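Local coordinates for protein halotolerant alpha-type carbonic anhydrase (dCA II) (Dunaliella salina, PDB 1Y7W) that catalyses the reversible hydration of carbon dioxide to bicarbonate as a salt-tolerant zinc enzyme of the alpha carbonic anhydrase family, at residues Y25-H28 with G29-P33; E137-N141 with G142-P146; D209-V213 with K214-L218; R249-T252 with R253-K257. All coordinates share one frame; numbering follows the deposited sequence.

In the fold
All four contacts are local, each within one continuous run. Interactions 1 and 2 each hold a type I' turn: the first, in the N-terminal loop, sets exposed Phe30 beside buried Tyr25 and Trp32; the second, between strands 139-140 and 147-155, has most of its exposed residues at the turn tip and paired backbone bonds. Interactions 3 and 4 lie at helix starts and bury Ile211, Leu217, Val251 and Met256; in both a glutamine side chain bonds back to the N-cap residue's backbone, firmly in interaction 3, weakly in interaction 4. These two touch through Arg249, which donates to Leu217 O and Leu218 O, and interactions 2 and 4 touch where Pro146 packs on Val251 and Met256.

Interaction 1: residues Y25-H28 with G29-P33; sequences YMQH and GFDWP
Gln27 and Phe30 close a local type I' beta turn in the N-terminal loop ahead of strand 36-37, and two residues further out Tyr25 and Trp32 pair edge to face across the same bend. Phe30 N donates to Gln27 O at 2.9 Å. A type I turn from Tyr25 to His28 runs straight into this one, and Gly29, a corner residue of the type I' turn, has backbone angles that would jam a CB against the preceding carbonyl oxygen. The Trp32 indole presents its six-membered edge to the rim of one Tyr25 face, Trp32 CH2 lying 3.9 Å from Tyr25 CE2 with the two ring planes 75° apart. Its NE1 is bonded to Asp24 O, which helps fix the rotation of the indole, while Tyr25 N bonds to Asp271 OD2 and the phenol reaches to about 7 Å from the bound zinc ion. On the outer side the extended Gln27 chain lays its amide against the Asp31 carboxylate, the two planes stacked only 18° apart. Asp31 CG sits between its own backbone N and carbonyl carbon (chi1 54°), which turns the carboxylate back to the amide. Gln27 OE1 also lies in the plane of the Phe30 ring, at its edge, 3.5 Å from CD2. Cut back to an alanine, Gln27 would lose the amide that stacks on the Asp31 carboxylate and is likely to leave that group held on this side by a water alone. This water accepts from Gln27 N at 2.8 Å and from Gly29 N at 2.9 Å, and donates to Asp31 OD1 at 2.7 Å.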
loop_
_atom_site.group_PDB
_atom_site.type_symbol
_atom_site.label_atom_id
_atom_site.label_comp_id
_atom_site.label_asym_id
_atom_site.label_seq_id
_atom_site.Cartn_x
_atom_site.Cartn_y
_atom_site.Cartn_z
ATOM N N TYR A 25 -3.928 6.048 -15.244
ATOM C CA TYR A 25 -2.908 6.890 -14.629
ATOM C C TYR A 25 -2.208 7.827 -15.562
ATOM O O TYR A 25 -1.158 8.416 -15.207
ATOM C CB TYR A 25 -1.865 6.017 -13.931
ATOM C CG TYR A 25 -2.427 5.377 -12.687
ATOM C CD1 TYR A 25 -3.049 4.119 -12.738
ATOM C CD2 TYR A 25 -2.297 6.006 -11.456
ATOM C CE1 TYR A 25 -3.511 3.498 -11.553
ATOM C CE2 TYR A 25 -2.757 5.399 -10.270
ATOM C CZ TYR A 25 -3.346 4.156 -10.328
ATOM O OH TYR A 25 -3.699 3.536 -9.128
ATOM N N MET A 26 -2.771 8.018 -16.750
ATOM C CA MET A 26 -2.112 8.914 -17.686
ATOM C C MET A 26 -1.902 10.313 -17.117
ATOM O O MET A 26 -0.883 10.932 -17.381
ATOM C CB MET A 26 -2.868 8.976 -19.013
ATOM C CG MET A 26 -2.119 9.783 -20.060
ATOM S SD MET A 26 -2.977 9.932 -21.637
ATOM C CE MET A 26 -3.687 11.700 -21.433
ATOM N N GLN A 27 -2.845 10.815 -16.317
ATOM C CA GLN A 27 -2.676 12.129 -15.738
ATOM C C GLN A 27 -2.492 12.035 -14.241
ATOM O O GLN A 27 -2.700 13.020 -13.532
ATOM C CB GLN A 27 -3.895 13.015 -16.023
ATOM C CG GLN A 27 -4.062 13.314 -17.514
ATOM C CD GLN A 27 -5.222 14.223 -17.743
ATOM O OE1 GLN A 27 -5.436 15.203 -17.006
ATOM N NE2 GLN A 27 -6.014 13.891 -18.733
ATOM N N HIS A 28 -2.092 10.860 -13.786
ATOM C CA HIS A 28 -1.875 10.610 -12.358
ATOM C C HIS A 28 -3.063 11.055 -11.512
ATOM O O HIS A 28 -2.913 11.546 -10.399
ATOM C CB HIS A 28 -0.578 11.286 -11.901
ATOM C CG HIS A 28 0.610 10.763 -12.643
ATOM N ND1 HIS A 28 1.183 9.530 -12.368
ATOM C CD2 HIS A 28 1.213 11.222 -13.769
ATOM C CE1 HIS A 28 2.094 9.258 -13.302
ATOM N NE2 HIS A 28 2.122 10.266 -14.164
ATOM N N GLY A 29 -4.257 10.834 -12.062
ATOM C CA GLY A 29 -5.460 11.197 -11.338
ATOM C C GLY A 29 -5.913 12.642 -11.399
ATOM O O GLY A 29 -6.914 13.006 -10.781
ATOM N N PHE A 30 -5.193 13.485 -12.130
ATOM C CA PHE A 30 -5.572 14.888 -12.223
ATOM C C PHE A 30 -7.003 14.988 -12.781
ATOM O O PHE A 30 -7.711 15.925 -12.440
ATOM C CB PHE A 30 -4.598 15.660 -13.176
ATOM C CG PHE A 30 -4.878 17.130 -13.292
ATOM C CD1 PHE A 30 -4.817 17.975 -12.196
ATOM C CD2 PHE A 30 -5.105 17.694 -14.554
ATOM C CE1 PHE A 30 -4.964 19.366 -12.354
ATOM C CE2 PHE A 30 -5.260 19.067 -14.709
ATOM C CZ PHE A 30 -5.187 19.893 -13.602
ATOM N N ASP A 31 -7.341 14.072 -13.667
ATOM C CA ASP A 31 -8.658 14.001 -14.346
ATOM C C ASP A 31 -9.792 13.313 -13.580
ATOM O O ASP A 31 -10.985 13.520 -13.900
ATOM C CB ASP A 31 -8.539 13.290 -15.721
ATOM C CG ASP A 31 -7.893 11.913 -15.654
ATOM O OD1 ASP A 31 -7.073 11.620 -14.759
ATOM O OD2 ASP A 31 -8.208 11.097 -16.541
ATOM N N TRP A 32 -9.429 12.533 -12.575
ATOM C CA TRP A 32 -10.426 11.748 -11.821
ATOM C C TRP A 32 -11.607 12.504 -11.213
ATOM O O TRP A 32 -12.754 12.059 -11.370
ATOM C CB TRP A 32 -9.767 10.953 -10.674
ATOM C CG TRP A 32 -8.860 9.853 -11.140
ATOM C CD1 TRP A 32 -8.625 9.443 -12.420
ATOM C CD2 TRP A 32 -7.974 9.120 -10.310
ATOM N NE1 TRP A 32 -7.615 8.487 -12.445
ATOM C CE2 TRP A 32 -7.186 8.288 -11.161
ATOM C CE3 TRP A 32 -7.743 9.106 -8.928
ATOM C CZ2 TRP A 32 -6.190 7.455 -10.671
ATOM C CZ3 TRP A 32 -6.743 8.273 -8.441
ATOM C CH2 TRP A 32 -5.986 7.460 -9.315
ATOM N N PRO A 33 -11.349 13.620 -10.513
ATOM C CA PRO A 33 -12.446 14.383 -9.905
ATOM C C PRO A 33 -13.463 14.953 -10.922
ATOM O O PRO A 33 -14.632 15.241 -10.589
ATOM C CB PRO A 33 -11.727 15.494 -9.170
ATOM C CG PRO A 33 -10.310 14.936 -8.912
ATOM C CD PRO A 33 -10.042 14.232 -10.212
HETATM O O HOH W 1 -4.973 9.882 -14.680
#

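Interaction 2: residues E137-N141 with G142-P146; sequences EHTIN and GIHYP
Ile140 and Ile143 satisfy each other's backbones: Ile140 N donates to Ile143 O, and Ile143 N donates to Ile140 O, both at 3.0 Å. Ile140 O also accepts a hydrogen bond from a water at 2.8 Å. That water in turn lies 2.8 Å from Tyr145 OH, so the phenol is linked to the turn through it. The two isoleucines are an antiparallel hydrogen-bonded pair closing a type I' turn, the two-residue connection common in beta hairpins, here with a single bridge; Asn141 and Gly142 are at its corners, and the backbone angles of Gly142 call for glycine. Beyond the pair, Thr139 has CG2 anti to its carbonyl carbon, which directs this methyl over one face of the His144 imidazole. This is a CH-pi contact, Thr139 CG2 standing 3.4 Å from the centroid of the His144 ring and 5° off the normal. Thr139 OG1 and Gly142 N both bond to Asp55 OD1, while His144 ND1 bonds to Ser136 O and Asn141 ND2 to Thr58 OG1. Strand 139-140 runs parallel to strand 55-56, and the backbones of Thr139 and Asn141 bond to Ile56. Further back, His138 bonds to Glu148 OE2 and Tyr227 OH, and the buried Glu137 carboxylate to Arg276 N and Thr232 OG1, the last probably the threonine-glutamate pair familiar from alpha carbonic anhydrases. On the other side of the turn the Ile140 side chain crosses Tyr145 at about a right angle, its CD1 3.8 Å from Tyr145 CE2.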
loop_
_atom_site.group_PDB
_atom_site.type_symbol
_atom_site.label_atom_id
_atom_site.label_comp_id
_atom_site.label_asym_id
_atom_site.label_seq_id
_atom_site.Cartn_x
_atom_site.Cartn_y
_atom_site.Cartn_z
ATOM N N GLU A 137 3.656 7.007 -4.521
ATOM C CA GLU A 137 2.502 7.912 -4.356
ATOM C C GLU A 137 2.874 8.978 -3.313
ATOM O O GLU A 137 2.829 10.194 -3.582
ATOM C CB GLU A 137 1.279 7.085 -3.916
ATOM C CG GLU A 137 0.894 6.117 -5.024
ATOM C CD GLU A 137 -0.597 5.761 -5.002
ATOM O OE1 GLU A 137 -1.089 5.313 -3.944
ATOM O OE2 GLU A 137 -1.255 5.928 -6.032
ATOM N N HIS A 138 3.248 8.560 -2.105
ATOM C CA HIS A 138 3.702 9.587 -1.150
ATOM C C HIS A 138 5.130 10.024 -1.515
ATOM O O HIS A 138 5.830 9.278 -2.215
ATOM C CB HIS A 138 3.789 9.068 0.286
ATOM C CG HIS A 138 2.456 8.774 0.879
ATOM N ND1 HIS A 138 1.789 7.584 0.638
ATOM C CD2 HIS A 138 1.619 9.543 1.624
ATOM C CE1 HIS A 138 0.593 7.641 1.207
ATOM N NE2 HIS A 138 0.462 8.812 1.805
ATOM N N THR A 139 5.498 11.239 -1.093
ATOM C CA THR A 139 6.875 11.709 -1.236
ATOM C C THR A 139 7.307 12.020 0.204
ATOM O O THR A 139 6.454 12.211 1.083
ATOM C CB THR A 139 7.013 13.001 -2.100
ATOM O OG1 THR A 139 6.119 14.008 -1.629
ATOM C CG2 THR A 139 6.773 12.707 -3.566
ATOM N N ILE A 140 8.624 12.034 0.464
ATOM C CA ILE A 140 9.189 12.344 1.769
ATOM C C ILE A 140 10.152 13.514 1.491
ATOM O O ILE A 140 11.087 13.400 0.684
ATOM C CB ILE A 140 9.958 11.133 2.371
ATOM C CG1 ILE A 140 8.992 9.933 2.522
ATOM C CG2 ILE A 140 10.433 11.474 3.773
ATOM C CD1 ILE A 140 9.704 8.663 3.089
ATOM N N ASN A 141 9.887 14.632 2.150
ATOM C CA ASN A 141 10.610 15.874 1.898
ATOM C C ASN A 141 10.696 16.192 0.398
ATOM O O ASN A 141 11.723 16.636 -0.125
ATOM C CB ASN A 141 11.979 15.845 2.612
ATOM C CG ASN A 141 11.802 15.669 4.084
ATOM O OD1 ASN A 141 11.004 16.370 4.680
ATOM N ND2 ASN A 141 12.488 14.707 4.672
ATOM N N GLY A 142 9.578 16.010 -0.312
ATOM C CA GLY A 142 9.566 16.303 -1.744
ATOM C C GLY A 142 10.194 15.295 -2.689
ATOM O O GLY A 142 10.218 15.510 -3.894
ATOM N N ILE A 143 10.729 14.206 -2.144
ATOM C CA ILE A 143 11.387 13.191 -2.949
ATOM C C ILE A 143 10.544 11.945 -3.167
ATOM O O ILE A 143 9.970 11.467 -2.202
ATOM C CB ILE A 143 12.668 12.771 -2.217
ATOM C CG1 ILE A 143 13.548 13.999 -2.036
ATOM C CG2 ILE A 143 13.395 11.598 -2.919
ATOM C CD1 ILE A 143 13.859 14.647 -3.318
ATOM N N HIS A 144 10.491 11.463 -4.407
ATOM C CA HIS A 144 9.815 10.208 -4.789
ATOM C C HIS A 144 10.788 9.033 -4.620
ATOM O O HIS A 144 12.037 9.227 -4.563
ATOM C CB HIS A 144 9.348 10.204 -6.264
ATOM C CG HIS A 144 8.080 10.992 -6.522
ATOM N ND1 HIS A 144 6.818 10.434 -6.415
ATOM C CD2 HIS A 144 7.888 12.288 -6.900
ATOM C CE1 HIS A 144 5.904 11.346 -6.727
ATOM N NE2 HIS A 144 6.524 12.476 -7.029
ATOM N N TYR A 145 10.208 7.817 -4.483
ATOM C CA TYR A 145 10.977 6.568 -4.383
ATOM C C TYR A 145 10.497 5.762 -5.567
ATOM O O TYR A 145 9.381 5.966 -6.062
ATOM C CB TYR A 145 10.709 5.826 -3.044
ATOM C CG TYR A 145 11.264 6.561 -1.864
ATOM C CD1 TYR A 145 12.511 6.232 -1.339
ATOM C CD2 TYR A 145 10.612 7.685 -1.350
ATOM C CE1 TYR A 145 13.083 7.023 -0.326
ATOM C CE2 TYR A 145 11.161 8.454 -0.370
ATOM C CZ TYR A 145 12.390 8.129 0.145
ATOM O OH TYR A 145 12.914 8.909 1.167
ATOM N N PRO A 146 11.313 4.833 -6.060
ATOM C CA PRO A 146 10.885 4.046 -7.213
ATOM C C PRO A 146 9.810 2.981 -6.926
ATOM O O PRO A 146 9.234 2.382 -7.856
ATOM C CB PRO A 146 12.195 3.408 -7.700
ATOM C CG PRO A 146 12.999 3.307 -6.469
ATOM C CD PRO A 146 12.735 4.601 -5.754
HETATM O O HOH W 2 13.256 11.664 1.125
#

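Interaction 3: residues D209-V213 with K214-L218; sequences DNINV and KTQLL
Asn212 and Gln216 grip each other twice. Gln216 N donates to Asn212 O at 2.7 Å as the helix starts. In return the extended Gln216 side chain doubles back along the chain, and its OE1 accepts from Asn212 N at 2.8 Å, the N-H lying in the carbonyl plane of the amide and the bond almost straight at 168°. With CG beside its own backbone N (chi1 -66°), the glutamine can run back past Asn212 toward Ile211, whose CG2 comes 3.7 Å from Gln216 OE1. Two waters extend the grip: one donates to Asn210 O and accepts from Gln216 NE2, and the other donates to Gln216 OE1 at 2.9 Å. A leucine in place of Gln216 would strip away both amide atoms and would probably leave Asn212 N without its acceptor and both waters without one mate each. Val213 works chiefly through its backbone. Its carbonyl oxygen takes two donors: Val213 O lies 2.9 Å from Leu217 N and 3.1 Å from Leu218 N, the second bond spanning five residues and widening the turn to the pi type. Leu217 then places its CG 4.1 Å from Ile211 CG2, the two chains crossing at about a right angle, with Phe182 and Phe129 packing on both residues. Arg249 NE and NH1 take up Leu217 O and Leu218 O at the far end of the turn. Asn212 occupies the N-cap position where strand 211-212, paired with 89-90, gives way directly to the short helix 213-217.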
loop_
_atom_site.group_PDB
_atom_site.type_symbol
_atom_site.label_atom_id
_atom_site.label_comp_id
_atom_site.label_asym_id
_atom_site.label_seq_id
_atom_site.Cartn_x
_atom_site.Cartn_y
_atom_site.Cartn_z
ATOM N N ASP A 209 5.114 -18.374 -2.270
ATOM C CA ASP A 209 5.494 -18.843 -0.949
ATOM C C ASP A 209 4.919 -17.974 0.153
ATOM O O ASP A 209 4.610 -16.796 -0.068
ATOM C CB ASP A 209 7.018 -18.830 -0.743
ATOM C CG ASP A 209 7.762 -19.821 -1.619
ATOM O OD1 ASP A 209 7.164 -20.778 -2.116
ATOM O OD2 ASP A 209 8.982 -19.615 -1.788
ATOM N N ASN A 210 4.846 -18.551 1.352
ATOM C CA ASN A 210 4.344 -17.824 2.502
ATOM C C ASN A 210 5.252 -16.662 2.785
ATOM O O ASN A 210 6.434 -16.684 2.441
ATOM C CB ASN A 210 4.310 -18.723 3.705
ATOM C CG ASN A 210 3.249 -19.768 3.596
ATOM O OD1 ASN A 210 2.221 -19.595 2.895
ATOM N ND2 ASN A 210 3.466 -20.869 4.317
ATOM N N ILE A 211 4.715 -15.657 3.474
ATOM C CA ILE A 211 5.492 -14.441 3.723
ATOM C C ILE A 211 5.557 -14.052 5.207
ATOM O O ILE A 211 4.515 -13.940 5.856
ATOM C CB ILE A 211 4.803 -13.277 2.956
ATOM C CG1 ILE A 211 4.781 -13.623 1.446
ATOM C CG2 ILE A 211 5.490 -11.932 3.267
ATOM C CD1 ILE A 211 3.991 -12.569 0.602
ATOM N N ASN A 212 6.766 -13.789 5.678
ATOM C CA ASN A 212 7.054 -13.411 7.058
ATOM C C ASN A 212 6.956 -11.862 7.065
ATOM O O ASN A 212 7.849 -11.155 6.581
ATOM C CB ASN A 212 8.477 -13.912 7.381
ATOM C CG ASN A 212 8.866 -13.768 8.872
ATOM O OD1 ASN A 212 9.622 -14.630 9.439
ATOM N ND2 ASN A 212 8.414 -12.689 9.509
ATOM N N VAL A 213 5.855 -11.344 7.598
ATOM C CA VAL A 213 5.640 -9.898 7.555
ATOM C C VAL A 213 6.778 -9.097 8.122
ATOM O O VAL A 213 7.307 -8.171 7.472
ATOM C CB VAL A 213 4.314 -9.507 8.252
ATOM C CG1 VAL A 213 4.114 -7.956 8.175
ATOM C CG2 VAL A 213 3.162 -10.143 7.526
ATOM N N LYS A 214 7.184 -9.461 9.332
ATOM C CA LYS A 214 8.230 -8.722 9.996
ATOM C C LYS A 214 9.586 -8.771 9.301
ATOM O O LYS A 214 10.286 -7.736 9.180
ATOM C CB LYS A 214 8.335 -9.222 11.441
ATOM C CG LYS A 214 9.615 -8.833 12.184
ATOM C CD LYS A 214 9.631 -7.355 12.487
ATOM C CE LYS A 214 10.449 -7.061 13.758
ATOM N NZ LYS A 214 11.889 -7.266 13.439
ATOM N N THR A 215 9.980 -9.956 8.847
ATOM C CA THR A 215 11.294 -10.039 8.220
ATOM C C THR A 215 11.325 -9.682 6.738
ATOM O O THR A 215 12.340 -9.208 6.233
ATOM C CB THR A 215 11.936 -11.482 8.421
ATOM O OG1 THR A 215 11.220 -12.451 7.635
ATOM C CG2 THR A 215 11.859 -11.887 9.910
ATOM N N GLN A 216 10.214 -9.868 6.050
ATOM C CA GLN A 216 10.237 -9.597 4.639
ATOM C C GLN A 216 9.659 -8.268 4.162
ATOM O O GLN A 216 10.074 -7.784 3.116
ATOM C CB GLN A 216 9.542 -10.740 3.896
ATOM C CG GLN A 216 10.355 -12.043 4.048
ATOM C CD GLN A 216 9.727 -13.178 3.278
ATOM O OE1 GLN A 216 8.704 -13.725 3.691
ATOM N NE2 GLN A 216 10.335 -13.534 2.124
ATOM N N LEU A 217 8.705 -7.715 4.922
ATOM C CA LEU A 217 8.019 -6.489 4.520
ATOM C C LEU A 217 8.316 -5.256 5.361
ATOM O O LEU A 217 8.653 -4.230 4.801
ATOM C CB LEU A 217 6.512 -6.743 4.452
ATOM C CG LEU A 217 5.987 -7.919 3.604
ATOM C CD1 LEU A 217 4.499 -7.971 3.770
ATOM C CD2 LEU A 217 6.374 -7.819 2.105
ATOM N N LEU A 218 8.233 -5.338 6.693
ATOM C CA LEU A 218 8.483 -4.140 7.488
ATOM C C LEU A 218 9.912 -3.688 7.343
ATOM O O LEU A 218 10.828 -4.519 7.270
ATOM C CB LEU A 218 8.189 -4.367 8.967
ATOM C CG LEU A 218 6.754 -4.672 9.366
ATOM C CD1 LEU A 218 6.648 -4.345 10.877
ATOM C CD2 LEU A 218 5.758 -3.791 8.613
HETATM O O HOH W 3 8.236 -15.431 0.752
HETATM O O HOH W 4 9.205 -16.484 4.409
#

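Interaction 4: residues R249-T252 with R253-K257; sequences REVT and REQMK
Thr252 and Gln255 face each other across the first turn of helix 253-266, their side chains slanting past one another so that each polar group reaches the other's backbone. A chi1 of 64° points Thr252 OG1 into the turn, where it accepts from Gln255 N at 3.0 Å. Coming the other way, the extended Gln255 chain passes Thr252 OG1 with its CG at 3.1 Å, and its OE1 receives a weak bond from Thr252 N at 3.3 Å. The same glutamine anchors its NE2 on Asn184 OD1 and Asp180 O, fixing the rotation of the amide. Glu254, bent at chi2, curls its OE1 back to 3.4 Å from Thr252 CB on the outer side, while Arg253 reaches the Tyr175 ring in a cation-pi contact. Toward the interior, Val251 CG2 serves two neighbours: it lies 3.5 Å from Gln255 OE1 and 3.8 Å from Met256 SD, the methionine crossing the valine at about a right angle. The main chain adds Met256 N to Thr252 O at 3.0 Å, the first regular bond of the helix. The axes of segments 249-251 and 253-257 run at 79° to each other, a sharp corner between the end of strand 240-251 and the helix that follows; at its start Thr252 and Gln255 form a capping box with Thr252 as N-cap.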
loop_
_atom_site.group_PDB
_atom_site.type_symbol
_atom_site.label_atom_id
_atom_site.label_comp_id
_atom_site.label_asym_id
_atom_site.label_seq_id
_atom_site.Cartn_x
_atom_site.Cartn_y
_atom_site.Cartn_z
ATOM N N ARG A 249 13.290 0.512 2.223
ATOM C CA ARG A 249 13.974 -0.743 1.910
ATOM C C ARG A 249 14.789 -0.396 0.652
ATOM O O ARG A 249 14.854 0.787 0.293
ATOM C CB ARG A 249 12.964 -1.831 1.580
ATOM C CG ARG A 249 12.584 -2.597 2.857
ATOM C CD ARG A 249 11.559 -3.687 2.535
ATOM N NE ARG A 249 11.321 -4.487 3.730
ATOM C CZ ARG A 249 12.056 -5.534 4.091
ATOM N NH1 ARG A 249 11.745 -6.178 5.225
ATOM N NH2 ARG A 249 13.061 -5.975 3.311
ATOM N N GLU A 250 15.378 -1.389 -0.017
ATOM C CA GLU A 250 16.191 -1.132 -1.209
ATOM C C GLU A 250 15.735 -1.911 -2.409
ATOM O O GLU A 250 15.220 -2.972 -2.263
ATOM C CB GLU A 250 17.674 -1.474 -0.909
ATOM C CG GLU A 250 18.229 -0.568 0.200
ATOM C CD GLU A 250 19.686 -0.852 0.563
ATOM O OE1 GLU A 250 20.110 -0.313 1.611
ATOM O OE2 GLU A 250 20.386 -1.589 -0.189
ATOM N N VAL A 251 15.967 -1.399 -3.610
ATOM C CA VAL A 251 15.561 -2.116 -4.814
ATOM C C VAL A 251 16.492 -1.746 -5.945
ATOM O O VAL A 251 16.991 -0.634 -5.980
ATOM C CB VAL A 251 14.086 -1.755 -5.209
ATOM C CG1 VAL A 251 13.966 -0.302 -5.535
ATOM C CG2 VAL A 251 13.629 -2.598 -6.359
ATOM N N THR A 252 16.721 -2.682 -6.860
ATOM C CA THR A 252 17.579 -2.436 -8.001
ATOM C C THR A 252 16.783 -2.227 -9.254
ATOM O O THR A 252 15.587 -2.585 -9.320
ATOM C CB THR A 252 18.502 -3.625 -8.269
ATOM O OG1 THR A 252 17.722 -4.757 -8.625
ATOM C CG2 THR A 252 19.293 -3.931 -7.059
ATOM N N ARG A 253 17.420 -1.628 -10.264
ATOM C CA ARG A 253 16.698 -1.455 -11.509
ATOM C C ARG A 253 16.343 -2.837 -12.063
ATOM O O ARG A 253 15.318 -3.012 -12.717
ATOM C CB ARG A 253 17.541 -0.697 -12.553
ATOM C CG ARG A 253 17.307 0.779 -12.585
ATOM C CD ARG A 253 18.197 1.458 -11.653
ATOM N NE ARG A 253 18.204 2.933 -11.769
ATOM C CZ ARG A 253 18.918 3.691 -10.939
ATOM N NH1 ARG A 253 18.902 5.011 -11.029
ATOM N NH2 ARG A 253 19.687 3.089 -10.034
ATOM N N GLU A 254 17.207 -3.814 -11.821
ATOM C CA GLU A 254 16.944 -5.161 -12.303
ATOM C C GLU A 254 15.715 -5.771 -11.669
ATOM O O GLU A 254 15.057 -6.598 -12.266
ATOM C CB GLU A 254 18.134 -6.094 -12.050
ATOM C CG GLU A 254 19.410 -5.763 -12.868
ATOM C CD GLU A 254 20.038 -4.406 -12.525
ATOM O OE1 GLU A 254 19.997 -3.966 -11.345
ATOM O OE2 GLU A 254 20.598 -3.777 -13.452
ATOM N N GLN A 255 15.435 -5.416 -10.431
ATOM C CA GLN A 255 14.236 -5.963 -9.790
ATOM C C GLN A 255 13.034 -5.189 -10.287
ATOM O O GLN A 255 11.948 -5.760 -10.407
ATOM C CB GLN A 255 14.343 -5.830 -8.263
ATOM C CG GLN A 255 15.456 -6.668 -7.692
ATOM C CD GLN A 255 15.580 -6.569 -6.184
ATOM O OE1 GLN A 255 15.504 -5.490 -5.620
ATOM N NE2 GLN A 255 15.813 -7.708 -5.529
ATOM N N MET A 256 13.212 -3.895 -10.591
ATOM C CA MET A 256 12.077 -3.106 -11.078
ATOM C C MET A 256 11.547 -3.620 -12.413
ATOM O O MET A 256 10.370 -3.404 -12.768
ATOM C CB MET A 256 12.469 -1.623 -11.199
ATOM C CG MET A 256 12.600 -0.918 -9.852
ATOM S SD MET A 256 11.116 -1.088 -8.751
ATOM C CE MET A 256 9.872 -0.305 -9.812
ATOM N N LYS A 257 12.406 -4.323 -13.153
ATOM C CA LYS A 257 11.988 -4.864 -14.438
ATOM C C LYS A 257 10.817 -5.831 -14.287
ATOM O O LYS A 257 9.984 -5.936 -15.187
ATOM C CB LYS A 257 13.165 -5.593 -15.136
ATOM C CG LYS A 257 12.762 -6.344 -16.441
ATOM C CD LYS A 257 13.979 -6.526 -17.403
ATOM C CE LYS A 257 13.618 -7.419 -18.619
ATOM N NZ LYS A 257 13.173 -8.752 -18.148
#